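Local coordinates for alcohol dehydrogenase IV (Corynebacterium glutamicum, PDB 3IV7), which probably reduces maleylacetate with a nicotinamide cofactor, as a member of the iron-containing alcohol dehydrogenase family, at residues A[240-245]-A[258-263]. Residues are numbered along the deposited sequence; the frame is centred on the assembly and turned at random.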
loop_
_atom_site.group_PDB
_atom_site.type_symbol
_atom_site.label_atom_id
_atom_site.label_comp_id
_atom_site.label_asym_id
_atom_site.label_seq_id
_atom_site.Cartn_x
_atom_site.Cartn_y
_atom_site.Cartn_z
ATOM N N LEU A 240 -21.649 4.702 -1.999
ATOM C CA LEU A 240 -22.848 5.575 -1.878
ATOM C C LEU A 240 -22.512 7.048 -1.589
ATOM O O LEU A 240 -23.058 7.948 -2.235
ATOM C CB LEU A 240 -23.775 5.043 -0.782
ATOM C CG LEU A 240 -25.081 5.826 -0.476
ATOM C CD1 LEU A 240 -25.993 5.900 -1.698
ATOM C CD2 LEU A 240 -25.812 5.206 0.692
ATOM N N HIS A 241 -21.636 7.292 -0.609
ATOM C CA HIS A 241 -21.294 8.655 -0.215
ATOM C C HIS A 241 -20.803 9.451 -1.375
ATOM O O HIS A 241 -21.276 10.561 -1.607
ATOM C CB HIS A 241 -20.234 8.692 0.891
ATOM C CG HIS A 241 -19.664 10.050 1.120
ATOM N ND1 HIS A 241 -20.172 10.918 2.055
ATOM C CD2 HIS A 241 -18.635 10.702 0.518
ATOM C CE1 HIS A 241 -19.483 12.045 2.023
ATOM N NE2 HIS A 241 -18.547 11.939 1.098
ATOM N N HIS A 242 -19.856 8.894 -2.122
ATOM C CA HIS A 242 -19.258 9.612 -3.231
ATOM C C HIS A 242 -20.234 9.823 -4.359
ATOM O O HIS A 242 -20.183 10.847 -5.020
ATOM C CB HIS A 242 -17.975 8.903 -3.724
ATOM C CG HIS A 242 -16.868 8.940 -2.731
ATOM N ND1 HIS A 242 -16.797 8.066 -1.669
ATOM C CD2 HIS A 242 -15.822 9.793 -2.592
ATOM C CE1 HIS A 242 -15.740 8.369 -0.932
ATOM N NE2 HIS A 242 -15.130 9.406 -1.475
ATOM N N LYS A 243 -21.102 8.857 -4.604
ATOM C CA LYS A 243 -22.113 9.016 -5.664
ATOM C C LYS A 243 -23.050 10.186 -5.309
ATOM O O LYS A 243 -23.321 11.026 -6.140
ATOM C CB LYS A 243 -22.917 7.738 -5.851
ATOM C CG LYS A 243 -22.136 6.523 -6.374
ATOM C CD LYS A 243 -21.280 6.854 -7.582
ATOM C CE LYS A 243 -20.571 5.605 -8.117
ATOM N NZ LYS A 243 -19.867 5.903 -9.384
ATOM N N ILE A 244 -23.505 10.238 -4.051
ATOM C CA ILE A 244 -24.339 11.338 -3.579
ATOM C C ILE A 244 -23.599 12.677 -3.759
ATOM O O ILE A 244 -24.122 13.613 -4.388
ATOM C CB ILE A 244 -24.700 11.172 -2.108
ATOM C CG1 ILE A 244 -25.685 10.016 -1.919
ATOM C CG2 ILE A 244 -25.278 12.470 -1.561
ATOM C CD1 ILE A 244 -25.918 9.637 -0.478
ATOM N N CYS A 245 -22.369 12.751 -3.256
ATOM C CA CYS A 245 -21.597 13.993 -3.337
ATOM C C CYS A 245 -21.294 14.447 -4.753
ATOM O O CYS A 245 -21.302 15.660 -5.038
ATOM C CB CYS A 245 -20.329 13.870 -2.506
ATOM S SG CYS A 245 -20.729 13.747 -0.724
ATOM N N GLN A 258 -17.404 20.907 2.130
ATOM C CA GLN A 258 -18.557 20.984 3.022
ATOM C C GLN A 258 -19.621 19.916 2.716
ATOM O O GLN A 258 -20.272 19.411 3.624
ATOM C CB GLN A 258 -19.211 22.364 2.967
ATOM C CG GLN A 258 -18.413 23.474 3.647
ATOM C CD GLN A 258 -17.202 23.922 2.841
ATOM O OE1 GLN A 258 -17.056 23.582 1.649
ATOM N NE2 GLN A 258 -16.307 24.649 3.493
ATOM N N THR A 259 -19.827 19.611 1.442
ATOM C CA THR A 259 -20.837 18.638 1.065
ATOM C C THR A 259 -20.386 17.256 1.537
ATOM O O THR A 259 -21.146 16.516 2.159
ATOM C CB THR A 259 -21.080 18.631 -0.459
ATOM O OG1 THR A 259 -21.679 19.882 -0.849
ATOM C CG2 THR A 259 -21.998 17.499 -0.845
ATOM N N HIS A 260 -19.135 16.929 1.266
ATOM C CA HIS A 260 -18.572 15.677 1.734
ATOM C C HIS A 260 -18.662 15.594 3.263
ATOM O O HIS A 260 -19.126 14.604 3.794
ATOM C CB HIS A 260 -17.126 15.532 1.285
ATOM C CG HIS A 260 -16.990 15.031 -0.108
ATOM N ND1 HIS A 260 -16.937 13.689 -0.405
ATOM C CD2 HIS A 260 -16.983 15.684 -1.297
ATOM C CE1 HIS A 260 -16.840 13.536 -1.714
ATOM N NE2 HIS A 260 -16.882 14.729 -2.278
ATOM N N ALA A 261 -18.277 16.678 3.948
ATOM C CA ALA A 261 -18.293 16.707 5.389
ATOM C C ALA A 261 -19.675 16.477 5.928
ATOM O O ALA A 261 -19.861 15.679 6.850
ATOM C CB ALA A 261 -17.730 18.038 5.921
ATOM N N THR A 262 -20.650 17.140 5.330
ATOM C CA THR A 262 -22.031 17.077 5.784
ATOM C C THR A 262 -22.684 15.725 5.524
ATOM O O THR A 262 -23.347 15.179 6.392
ATOM C CB THR A 262 -22.875 18.170 5.126
ATOM O OG1 THR A 262 -22.310 19.450 5.428
ATOM C CG2 THR A 262 -24.357 18.108 5.618
ATOM N N VAL A 263 -22.467 15.183 4.337
ATOM C CA VAL A 263 -23.131 13.951 3.923
ATOM C C VAL A 263 -22.606 12.689 4.641
ATOM O O VAL A 263 -23.386 11.762 4.945
ATOM C CB VAL A 263 -23.034 13.781 2.395
ATOM C CG1 VAL A 263 -23.463 12.388 1.981
ATOM C CG2 VAL A 263 -23.894 14.848 1.700
#
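H241 reaches with NE2, at the tip of its ring, to ND1 on the near side of the H260 imidazole, the two side chains crossing at about a right angle. With H242 they form a buried aromatic cluster between consecutive helices, 240-250 and 256-271, of the helical C-terminal half of the iron-containing alcohol dehydrogenase fold. The short segments run mostly antiparallel, at 136°, their axes 9.9 Å apart. H260 CB lies 3.9 Å from H241 NE2, and CG, anti to its own carbonyl carbon (chi1 -82°), lies near H241 NE2 and C245 SG. H260 ND1 hydrogen-bonds to H241 NE2 at 2.8 Å, bent to 152°; it sits at the edge of the H241 ring, near its plane, whereas H241 NE2 approaches the H260 ring obliquely. H260 CE1 comes within 4.0 Å of H242 CD2, turning the edge of H260 toward the face of H242 in an offset edge-to-face pair. H260 NE2 is 3.6 Å from C245 CB, which also nears H260 CD2 and makes a CH-pi contact over one face; C245 SG lies over the H260 ring, 3.9 Å from its centroid. The same sulfur packs on V263 CB and T259 CG2. V263 CG1 lies 4.0 Å from I244 CG2 and also touches the H241 ring. From helix 164-181, A176 touches H241 and N173 touches H260. H256 brings another ring against H260. In the H241–H260 bond one nitrogen gives the proton and the other the lone pair, direction undecided; H242, its rotation fixed by bonds from ND1 to D180 and NE2 to H177, extends the polar network across all three helices.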